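Local coordinates for peroxide stress regulator PerR, FUR family (Streptococcus pyogenes, PDB 4LMY), which probably senses peroxide stress and regulates transcription by binding DNA, as a zinc-containing member of the FUR family, at residues A12-L20 / K32-Q40; L70-S80 / Y91-H99. All blocks are in the same frame, centred on the assembly; numbering follows the deposited sequence.

Contact 1: residues A12-L20 / K32-Q40; sequences AYENVLEHL and KAIISYMIQ. With ZN (zinc ion), chain E.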
loop_
_atom_site.group_PDB
_atom_site.type_symbol
_atom_site.label_atom_id
_atom_site.label_comp_id
_atom_site.label_asym_id
_atom_site.label_seq_id
_atom_site.Cartn_x
_atom_site.Cartn_y
_atom_site.Cartn_z
ATOM N N ALA B 12 10.878 0.218 -6.283
ATOM C CA ALA B 12 11.700 1.264 -5.678
ATOM C C ALA B 12 13.120 1.277 -6.239
ATOM O O ALA B 12 13.639 2.333 -6.594
ATOM C CB ALA B 12 11.725 1.120 -4.163
ATOM N N TYR B 13 13.729 0.098 -6.332
ATOM C CA TYR B 13 15.098 -0.041 -6.826
ATOM C C TYR B 13 15.234 0.411 -8.274
ATOM O O TYR B 13 16.064 1.268 -8.591
ATOM C CB TYR B 13 15.574 -1.489 -6.661
ATOM C CG TYR B 13 16.936 -1.779 -7.254
ATOM C CD1 TYR B 13 17.057 -2.331 -8.522
ATOM C CD2 TYR B 13 18.099 -1.516 -6.542
ATOM C CE1 TYR B 13 18.296 -2.603 -9.072
ATOM C CE2 TYR B 13 19.345 -1.787 -7.083
ATOM C CZ TYR B 13 19.437 -2.331 -8.347
ATOM O OH TYR B 13 20.672 -2.602 -8.891
ATOM N N GLU B 14 14.411 -0.160 -9.147
ATOM C CA GLU B 14 14.451 0.185 -10.563
ATOM C C GLU B 14 14.085 1.646 -10.807
ATOM O O GLU B 14 14.542 2.253 -11.777
ATOM C CB GLU B 14 13.547 -0.743 -11.383
ATOM C CG GLU B 14 13.995 -2.199 -11.403
ATOM C CD GLU B 14 15.349 -2.402 -12.070
ATOM O OE1 GLU B 14 15.793 -1.514 -12.829
ATOM O OE2 GLU B 14 15.967 -3.462 -11.839
ATOM N N ASN B 15 13.257 2.211 -9.933
ATOM C CA ASN B 15 12.910 3.622 -10.052
ATOM C C ASN B 15 14.111 4.525 -9.816
ATOM O O ASN B 15 14.337 5.471 -10.569
ATOM C CB ASN B 15 11.778 4.007 -9.101
ATOM C CG ASN B 15 11.482 5.492 -9.132
ATOM O OD1 ASN B 15 11.862 6.233 -8.227
ATOM N ND2 ASN B 15 10.815 5.937 -10.187
ATOM N N VAL B 16 14.874 4.231 -8.767
ATOM C CA VAL B 16 16.068 5.014 -8.460
ATOM C C VAL B 16 17.021 5.017 -9.649
ATOM O O VAL B 16 17.501 6.071 -10.071
ATOM C CB VAL B 16 16.801 4.479 -7.218
ATOM C CG1 VAL B 16 18.103 5.236 -7.008
ATOM C CG2 VAL B 16 15.916 4.602 -5.998
ATOM N N LEU B 17 17.272 3.832 -10.199
ATOM C CA LEU B 17 18.185 3.686 -11.325
ATOM C C LEU B 17 17.695 4.465 -12.540
ATOM O O LEU B 17 18.485 5.113 -13.226
ATOM C CB LEU B 17 18.378 2.211 -11.684
ATOM C CG LEU B 17 19.025 1.330 -10.613
ATOM C CD1 LEU B 17 19.459 -0.007 -11.207
ATOM C CD2 LEU B 17 20.199 2.047 -9.962
ATOM N N GLU B 18 16.392 4.408 -12.800
ATOM C CA GLU B 18 15.811 5.144 -13.920
ATOM C C GLU B 18 16.005 6.651 -13.765
ATOM O O GLU B 18 16.412 7.329 -14.708
ATOM C CB GLU B 18 14.326 4.808 -14.085
ATOM C CG GLU B 18 13.626 5.580 -15.198
ATOM C CD GLU B 18 14.148 5.236 -16.586
ATOM O OE1 GLU B 18 13.930 6.040 -17.518
ATOM O OE2 GLU B 18 14.765 4.162 -16.752
ATOM N N HIS B 19 15.723 7.165 -12.573
ATOM C CA HIS B 19 15.914 8.582 -12.277
ATOM C C HIS B 19 17.379 8.987 -12.426
ATOM O O HIS B 19 17.685 10.042 -12.984
ATOM C CB HIS B 19 15.430 8.914 -10.864
ATOM C CG HIS B 19 13.944 9.078 -10.753
ATOM N ND1 HIS B 19 13.339 10.314 -10.658
ATOM C CD2 HIS B 19 12.945 8.167 -10.714
ATOM C CE1 HIS B 19 12.031 10.156 -10.569
ATOM N NE2 HIS B 19 11.765 8.863 -10.599
ATOM N N LEU B 20 18.279 8.148 -11.923
ATOM C CA LEU B 20 19.712 8.431 -12.005
ATOM C C LEU B 20 20.222 8.401 -13.446
ATOM O O LEU B 20 21.037 9.238 -13.834
ATOM C CB LEU B 20 20.516 7.463 -11.132
ATOM C CG LEU B 20 20.327 7.589 -9.618
ATOM C CD1 LEU B 20 21.322 6.706 -8.878
ATOM C CD2 LEU B 20 20.439 9.036 -9.167
ATOM N N LYS B 32 24.740 0.582 -6.653
ATOM C CA LYS B 32 23.624 -0.357 -6.647
ATOM C C LYS B 32 23.496 -1.053 -5.296
ATOM O O LYS B 32 22.388 -1.259 -4.795
ATOM C CB LYS B 32 23.784 -1.393 -7.761
ATOM C CG LYS B 32 23.526 -0.835 -9.144
ATOM C CD LYS B 32 23.493 -1.929 -10.200
ATOM C CE LYS B 32 24.851 -2.132 -10.845
ATOM N NZ LYS B 32 24.846 -3.284 -11.792
ATOM N N ALA B 33 24.636 -1.411 -4.714
ATOM C CA ALA B 33 24.655 -2.083 -3.418
ATOM C C ALA B 33 24.101 -1.198 -2.307
ATOM O O ALA B 33 23.357 -1.662 -1.445
ATOM C CB ALA B 33 26.059 -2.533 -3.079
ATOM N N ILE B 34 24.465 0.078 -2.332
ATOM C CA ILE B 34 24.024 1.011 -1.303
ATOM C C ILE B 34 22.527 1.315 -1.426
ATOM O O ILE B 34 21.815 1.387 -0.423
ATOM C CB ILE B 34 24.873 2.299 -1.321
ATOM C CG1 ILE B 34 26.304 1.977 -0.882
ATOM C CG2 ILE B 34 24.271 3.359 -0.417
ATOM C CD1 ILE B 34 27.273 3.121 -1.032
ATOM N N ILE B 35 22.053 1.468 -2.659
ATOM C CA ILE B 35 20.625 1.663 -2.908
ATOM C C ILE B 35 19.815 0.486 -2.371
ATOM O O ILE B 35 18.853 0.677 -1.627
ATOM C CB ILE B 35 20.326 1.853 -4.405
ATOM C CG1 ILE B 35 20.945 3.159 -4.907
ATOM C CG2 ILE B 35 18.818 1.855 -4.655
ATOM C CD1 ILE B 35 21.041 3.253 -6.413
ATOM N N SER B 36 20.217 -0.724 -2.744
ATOM C CA SER B 36 19.525 -1.934 -2.308
ATOM C C SER B 36 19.572 -2.069 -0.795
ATOM O O SER B 36 18.578 -2.428 -0.164
ATOM C CB SER B 36 20.138 -3.177 -2.955
ATOM O OG SER B 36 19.941 -3.177 -4.356
ATOM N N TYR B 37 20.736 -1.780 -0.221
ATOM C CA TYR B 37 20.908 -1.813 1.227
ATOM C C TYR B 37 19.911 -0.890 1.919
ATOM O O TYR B 37 19.247 -1.288 2.877
ATOM C CB TYR B 37 22.338 -1.416 1.609
ATOM C CG TYR B 37 22.591 -1.367 3.102
ATOM C CD1 TYR B 37 22.362 -0.202 3.827
ATOM C CD2 TYR B 37 23.069 -2.478 3.783
ATOM C CE1 TYR B 37 22.591 -0.149 5.188
ATOM C CE2 TYR B 37 23.303 -2.433 5.148
ATOM C CZ TYR B 37 23.063 -1.265 5.844
ATOM O OH TYR B 37 23.295 -1.208 7.200
ATOM N N MET B 38 19.812 0.343 1.428
ATOM C CA MET B 38 18.933 1.347 2.017
ATOM C C MET B 38 17.464 0.966 1.873
ATOM O O MET B 38 16.666 1.179 2.785
ATOM C CB MET B 38 19.186 2.722 1.395
ATOM C CG MET B 38 20.541 3.322 1.748
ATOM S SD MET B 38 20.802 3.413 3.529
ATOM C CE MET B 38 19.463 4.502 4.007
ATOM N N ILE B 39 17.117 0.400 0.721
ATOM C CA ILE B 39 15.755 -0.058 0.468
ATOM C C ILE B 39 15.360 -1.176 1.427
ATOM O O ILE B 39 14.248 -1.189 1.959
ATOM C CB ILE B 39 15.590 -0.537 -0.990
ATOM C CG1 ILE B 39 15.629 0.659 -1.938
ATOM C CG2 ILE B 39 14.284 -1.307 -1.170
ATOM C CD1 ILE B 39 15.592 0.283 -3.386
ATOM N N GLN B 40 16.281 -2.106 1.658
ATOM C CA GLN B 40 16.004 -3.260 2.505
ATOM C C GLN B 40 16.117 -2.947 3.993
ATOM O O GLN B 40 15.600 -3.692 4.826
ATOM C CB GLN B 40 16.934 -4.422 2.156
ATOM C CG GLN B 40 16.738 -4.983 0.762
ATOM C CD GLN B 40 17.309 -6.379 0.615
ATOM O OE1 GLN B 40 18.057 -6.850 1.472
ATOM N NE2 GLN B 40 16.952 -7.052 -0.471
HETATM ZN ZN ZN E . 9.847 7.868 -10.629
#

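Contact 2: residues L70-S80 / Y91-H99; sequences LKVLVDEGFVS and YYDFMGHQH. With ZN (zinc ion), chain E.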
loop_
_atom_site.group_PDB
_atom_site.type_symbol
_atom_site.label_atom_id
_atom_site.label_comp_id
_atom_site.label_asym_id
_atom_site.label_seq_id
_atom_site.Cartn_x
_atom_site.Cartn_y
_atom_site.Cartn_z
ATOM N N LEU B 70 25.431 8.643 -0.515
ATOM C CA LEU B 70 24.326 9.210 0.252
ATOM C C LEU B 70 23.994 10.622 -0.221
ATOM O O LEU B 70 22.828 11.009 -0.270
ATOM C CB LEU B 70 24.651 9.219 1.747
ATOM C CG LEU B 70 24.726 7.855 2.437
ATOM C CD1 LEU B 70 25.184 8.004 3.877
ATOM C CD2 LEU B 70 23.387 7.129 2.372
ATOM N N LYS B 71 25.030 11.379 -0.573
ATOM C CA LYS B 71 24.869 12.739 -1.078
ATOM C C LYS B 71 24.017 12.762 -2.343
ATOM O O LYS B 71 23.121 13.595 -2.484
ATOM C CB LYS B 71 26.237 13.367 -1.351
ATOM C CG LYS B 71 26.193 14.660 -2.146
ATOM C CD LYS B 71 26.705 15.833 -1.329
ATOM C CE LYS B 71 27.549 16.765 -2.183
ATOM N NZ LYS B 71 26.830 17.204 -3.411
ATOM N N VAL B 72 24.298 11.839 -3.257
ATOM C CA VAL B 72 23.524 11.718 -4.487
ATOM C C VAL B 72 22.073 11.348 -4.185
ATOM O O VAL B 72 21.144 11.981 -4.684
ATOM C CB VAL B 72 24.137 10.670 -5.440
ATOM C CG1 VAL B 72 23.175 10.346 -6.574
ATOM C CG2 VAL B 72 25.474 11.162 -5.984
ATOM N N LEU B 73 21.885 10.330 -3.351
ATOM C CA LEU B 73 20.544 9.853 -3.017
ATOM C C LEU B 73 19.709 10.888 -2.262
ATOM O O LEU B 73 18.510 11.021 -2.507
ATOM C CB LEU B 73 20.622 8.547 -2.223
ATOM C CG LEU B 73 21.212 7.362 -2.996
ATOM C CD1 LEU B 73 21.126 6.085 -2.174
ATOM C CD2 LEU B 73 20.524 7.188 -4.344
ATOM N N VAL B 74 20.344 11.614 -1.346
ATOM C CA VAL B 74 19.653 12.652 -0.586
ATOM C C VAL B 74 19.227 13.799 -1.499
ATOM O O VAL B 74 18.092 14.270 -1.430
ATOM C CB VAL B 74 20.522 13.188 0.575
ATOM C CG1 VAL B 74 19.980 14.512 1.093
ATOM C CG2 VAL B 74 20.593 12.167 1.699
ATOM N N ASP B 75 20.139 14.233 -2.364
ATOM C CA ASP B 75 19.857 15.329 -3.286
ATOM C C ASP B 75 18.806 14.954 -4.329
ATOM O O ASP B 75 17.937 15.760 -4.658
ATOM C CB ASP B 75 21.138 15.806 -3.974
ATOM C CG ASP B 75 22.120 16.437 -3.007
ATOM O OD1 ASP B 75 21.736 16.684 -1.845
ATOM O OD2 ASP B 75 23.274 16.690 -3.409
ATOM N N GLU B 76 18.885 13.731 -4.846
ATOM C CA GLU B 76 17.934 13.274 -5.857
ATOM C C GLU B 76 16.583 12.895 -5.246
ATOM O O GLU B 76 15.643 12.553 -5.963
ATOM C CB GLU B 76 18.511 12.112 -6.674
ATOM C CG GLU B 76 19.765 12.468 -7.468
ATOM C CD GLU B 76 19.540 13.595 -8.461
ATOM O OE1 GLU B 76 20.490 14.371 -8.703
ATOM O OE2 GLU B 76 18.423 13.701 -9.008
ATOM N N GLY B 77 16.499 12.949 -3.920
ATOM C CA GLY B 77 15.231 12.825 -3.221
ATOM C C GLY B 77 14.758 11.419 -2.906
ATOM O O GLY B 77 13.554 11.166 -2.856
ATOM N N PHE B 78 15.695 10.505 -2.677
ATOM C CA PHE B 78 15.334 9.122 -2.377
ATOM C C PHE B 78 15.682 8.720 -0.945
ATOM O O PHE B 78 15.241 7.678 -0.460
ATOM C CB PHE B 78 15.988 8.168 -3.378
ATOM C CG PHE B 78 15.580 8.415 -4.801
ATOM C CD1 PHE B 78 14.285 8.153 -5.216
ATOM C CD2 PHE B 78 16.487 8.908 -5.724
ATOM C CE1 PHE B 78 13.901 8.379 -6.522
ATOM C CE2 PHE B 78 16.109 9.136 -7.034
ATOM C CZ PHE B 78 14.814 8.870 -7.432
ATOM N N VAL B 79 16.476 9.550 -0.275
ATOM C CA VAL B 79 16.877 9.291 1.105
ATOM C C VAL B 79 16.808 10.578 1.927
ATOM O O VAL B 79 17.195 11.645 1.452
ATOM C CB VAL B 79 18.305 8.688 1.176
ATOM C CG1 VAL B 79 18.857 8.743 2.595
ATOM C CG2 VAL B 79 18.310 7.255 0.655
ATOM N N SER B 80 16.305 10.476 3.153
ATOM C CA SER B 80 16.234 11.626 4.048
ATOM C C SER B 80 17.214 11.509 5.213
ATOM O O SER B 80 17.414 10.425 5.761
ATOM C CB SER B 80 14.810 11.799 4.580
ATOM O OG SER B 80 14.309 10.579 5.100
ATOM N N TYR B 91 21.264 10.047 10.740
ATOM C CA TYR B 91 20.744 8.749 10.344
ATOM C C TYR B 91 19.977 8.885 9.040
ATOM O O TYR B 91 19.386 9.928 8.761
ATOM C CB TYR B 91 19.866 8.161 11.447
ATOM C CG TYR B 91 20.614 7.965 12.744
ATOM C CD1 TYR B 91 21.465 6.880 12.918
ATOM C CD2 TYR B 91 20.484 8.872 13.788
ATOM C CE1 TYR B 91 22.159 6.698 14.095
ATOM C CE2 TYR B 91 21.173 8.697 14.972
ATOM C CZ TYR B 91 22.009 7.610 15.120
ATOM O OH TYR B 91 22.699 7.431 16.295
ATOM N N TYR B 92 19.996 7.828 8.238
ATOM C CA TYR B 92 19.444 7.889 6.893
ATOM C C TYR B 92 18.300 6.900 6.713
ATOM O O TYR B 92 18.312 5.812 7.280
ATOM C CB TYR B 92 20.544 7.629 5.862
ATOM C CG TYR B 92 21.677 8.628 5.929
ATOM C CD1 TYR B 92 21.690 9.747 5.109
ATOM C CD2 TYR B 92 22.729 8.460 6.822
ATOM C CE1 TYR B 92 22.720 10.666 5.168
ATOM C CE2 TYR B 92 23.762 9.375 6.892
ATOM C CZ TYR B 92 23.753 10.475 6.061
ATOM O OH TYR B 92 24.782 11.388 6.125
ATOM N N ASP B 93 17.310 7.290 5.917
ATOM C CA ASP B 93 16.157 6.439 5.668
ATOM C C ASP B 93 15.724 6.531 4.214
ATOM O O ASP B 93 15.522 7.623 3.687
ATOM C CB ASP B 93 14.991 6.844 6.568
ATOM C CG ASP B 93 13.805 5.910 6.441
ATOM O OD1 ASP B 93 14.010 4.679 6.497
ATOM O OD2 ASP B 93 12.671 6.405 6.279
ATOM N N PHE B 94 15.580 5.380 3.569
ATOM C CA PHE B 94 15.094 5.344 2.197
ATOM C C PHE B 94 13.581 5.539 2.185
ATOM O O PHE B 94 12.858 4.849 2.903
ATOM C CB PHE B 94 15.462 4.016 1.530
ATOM C CG PHE B 94 15.190 3.986 0.052
ATOM C CD1 PHE B 94 16.178 4.334 -0.854
ATOM C CD2 PHE B 94 13.944 3.620 -0.430
ATOM C CE1 PHE B 94 15.930 4.312 -2.213
ATOM C CE2 PHE B 94 13.691 3.598 -1.786
ATOM C CZ PHE B 94 14.685 3.942 -2.679
ATOM N N MET B 95 13.104 6.481 1.376
ATOM C CA MET B 95 11.666 6.712 1.250
ATOM C C MET B 95 11.239 6.905 -0.208
ATOM O O MET B 95 10.113 7.317 -0.490
ATOM C CB MET B 95 11.213 7.882 2.140
ATOM C CG MET B 95 11.278 9.277 1.519
ATOM S SD MET B 95 12.889 9.743 0.865
ATOM C CE MET B 95 13.040 11.409 1.506
ATOM N N GLY B 96 12.144 6.577 -1.128
ATOM C CA GLY B 96 11.891 6.712 -2.552
ATOM C C GLY B 96 10.629 6.016 -3.031
ATOM O O GLY B 96 10.242 4.970 -2.514
ATOM N N HIS B 97 9.996 6.607 -4.036
ATOM C CA HIS B 97 8.728 6.116 -4.560
ATOM C C HIS B 97 8.908 4.982 -5.565
ATOM O O HIS B 97 10.026 4.597 -5.909
ATOM C CB HIS B 97 8.002 7.261 -5.257
ATOM C CG HIS B 97 8.714 7.760 -6.475
ATOM N ND1 HIS B 97 9.728 8.694 -6.414
ATOM C CD2 HIS B 97 8.573 7.441 -7.782
ATOM C CE1 HIS B 97 10.173 8.933 -7.634
ATOM N NE2 HIS B 97 9.492 8.187 -8.484
ATOM N N GLN B 98 7.787 4.458 -6.045
ATOM C CA GLN B 98 7.801 3.481 -7.122
ATOM C C GLN B 98 6.649 3.793 -8.068
ATOM O O GLN B 98 5.871 4.720 -7.830
ATOM C CB GLN B 98 7.655 2.062 -6.572
ATOM C CG GLN B 98 6.285 1.782 -5.995
ATOM C CD GLN B 98 6.061 0.317 -5.696
ATOM O OE1 GLN B 98 5.144 -0.034 -4.964
ATOM N NE2 GLN B 98 6.887 -0.546 -6.271
ATOM N N HIS B 99 6.530 3.010 -9.129
ATOM C CA HIS B 99 5.443 3.199 -10.078
ATOM C C HIS B 99 4.721 1.887 -10.328
ATOM O O HIS B 99 5.340 0.879 -10.664
ATOM C CB HIS B 99 5.966 3.804 -11.379
ATOM C CG HIS B 99 6.645 5.121 -11.184
ATOM N ND1 HIS B 99 6.007 6.325 -11.383
ATOM C CD2 HIS B 99 7.900 5.422 -10.769
ATOM C CE1 HIS B 99 6.845 7.313 -11.118
ATOM N NE2 HIS B 99 7.998 6.791 -10.740
HETATM ZN ZN ZN E . 9.847 7.868 -10.629
HETATM O O HOH W 1 10.897 9.693 -3.887
#

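Contact 1: residues A12-L20 / K32-Q40
Tyr-13 pushes its ring into helix 29-40, a knob in a hole made by Lys-32, Ile-35, Ser-36 and Ile-39, with Lys-32 O and Ile-39 CD1 at its edge and Leu-17 CG of its own helix above one face. With CG opposite the backbone N (chi1 175°), the phenol is carried to the neighbouring helix. Tyr-13 OH ends 3.2 Å from Lys-32 CD, while the ammonium bends away to a salt bridge with Glu-29. Ser-36 OG comes to the ring obliquely, 3.1 Å from Tyr-13 CE2. Serine is small enough to let the ring come close, and Ser-36 OG spends its proton on Lys-32 O at 3.1 Å, on the opposite face of that carbonyl from Ser-36 N. Ile-39 CD1 also touches the backbone, 3.5 Å from Tyr-13 N.

Ile-35 is the returning knob, among Tyr-13, Val-16, Leu-17 and Leu-20. It meets Val-16 tip to tip, Ile-35 CD1 to Val-16 CG1 at 3.6 Å. Segments 12-20 and 32-40 run at 140° to each other, and a different side of helix 12-22 presents His-19 and Asn-15 to the zinc ion. With Ser-36 OG and Lys-32 NZ bonded within their own helix, the fit between the helices is apolar and depends on shape.

Contact 2: residues L70-S80 / Y91-H99
Ser-80 and Asp-93 hold the two segments together as a hydrogen-bonded antiparallel pair. Ser-80 N reaches Asp-93 O at 3.0 Å, and Asp-93 N returns a bond to Ser-80 O. Next along, Phe-78 O receives a nearly straight bond from Met-95 N (3.1 Å, 164°) and a weak one from Gly-96 N. The same oxygen lies over the rim of one face of the Phe-94 ring, and the bent Met-95 chain brings Met-95 CE to 3.6 Å from Ser-80 CB. The methyl CG2 of Val-79 comes obliquely to Phe-94 CD1 (3.9 Å), the side chains crossing at about a right angle.

Strands 79-82 and 91-94 form the hairpin wing of a winged helix, and helix 63-75, probably the DNA-recognition helix as in relatives, packs beside it. Leu-70 CD1 stands over the Tyr-92 ring in a CH-pi contact, 3.6 Å from the centroid and 13° off the normal. The helix ends in a Schellman motif at Gly-77, whose positive phi suits glycine.

Farther out, Gly-96 CA sits at the edge of the Phe-78 ring, where the Phe-78 and Phe-94 rings leave no room for a side chain. With CG between the backbone N and the carbonyl carbon (chi1 65°), His-97 turns CE1 to Phe-78 and NE2 to zinc, beside His-99. A water that donates to Gly-77 O accepts from His-97 ND1, helping to hold the imidazole.

Both contacts are partly buried, but contact 1 lies within the winged-helix part, while contact 2 runs from it to the start of strand 98-104. Contact 1 joins two helices through aliphatic and aromatic side chains, whereas contact 2 adds backbone bonds that tie the wing together and has a more exposed margin at Met-95. They share a core: Val-16 and Ile-39 pack on Phe-94, Met-38 on Tyr-92 and Phe-94, and Val-16 and Ile-35 on Leu-73. They also share one zinc ion, to which contact 1 brings Asn-15 and His-19 and contact 2 His-97 and His-99, with His-4 and His-6 completing the site. The metal thus links helix 12-22 to the segment that follows the wing.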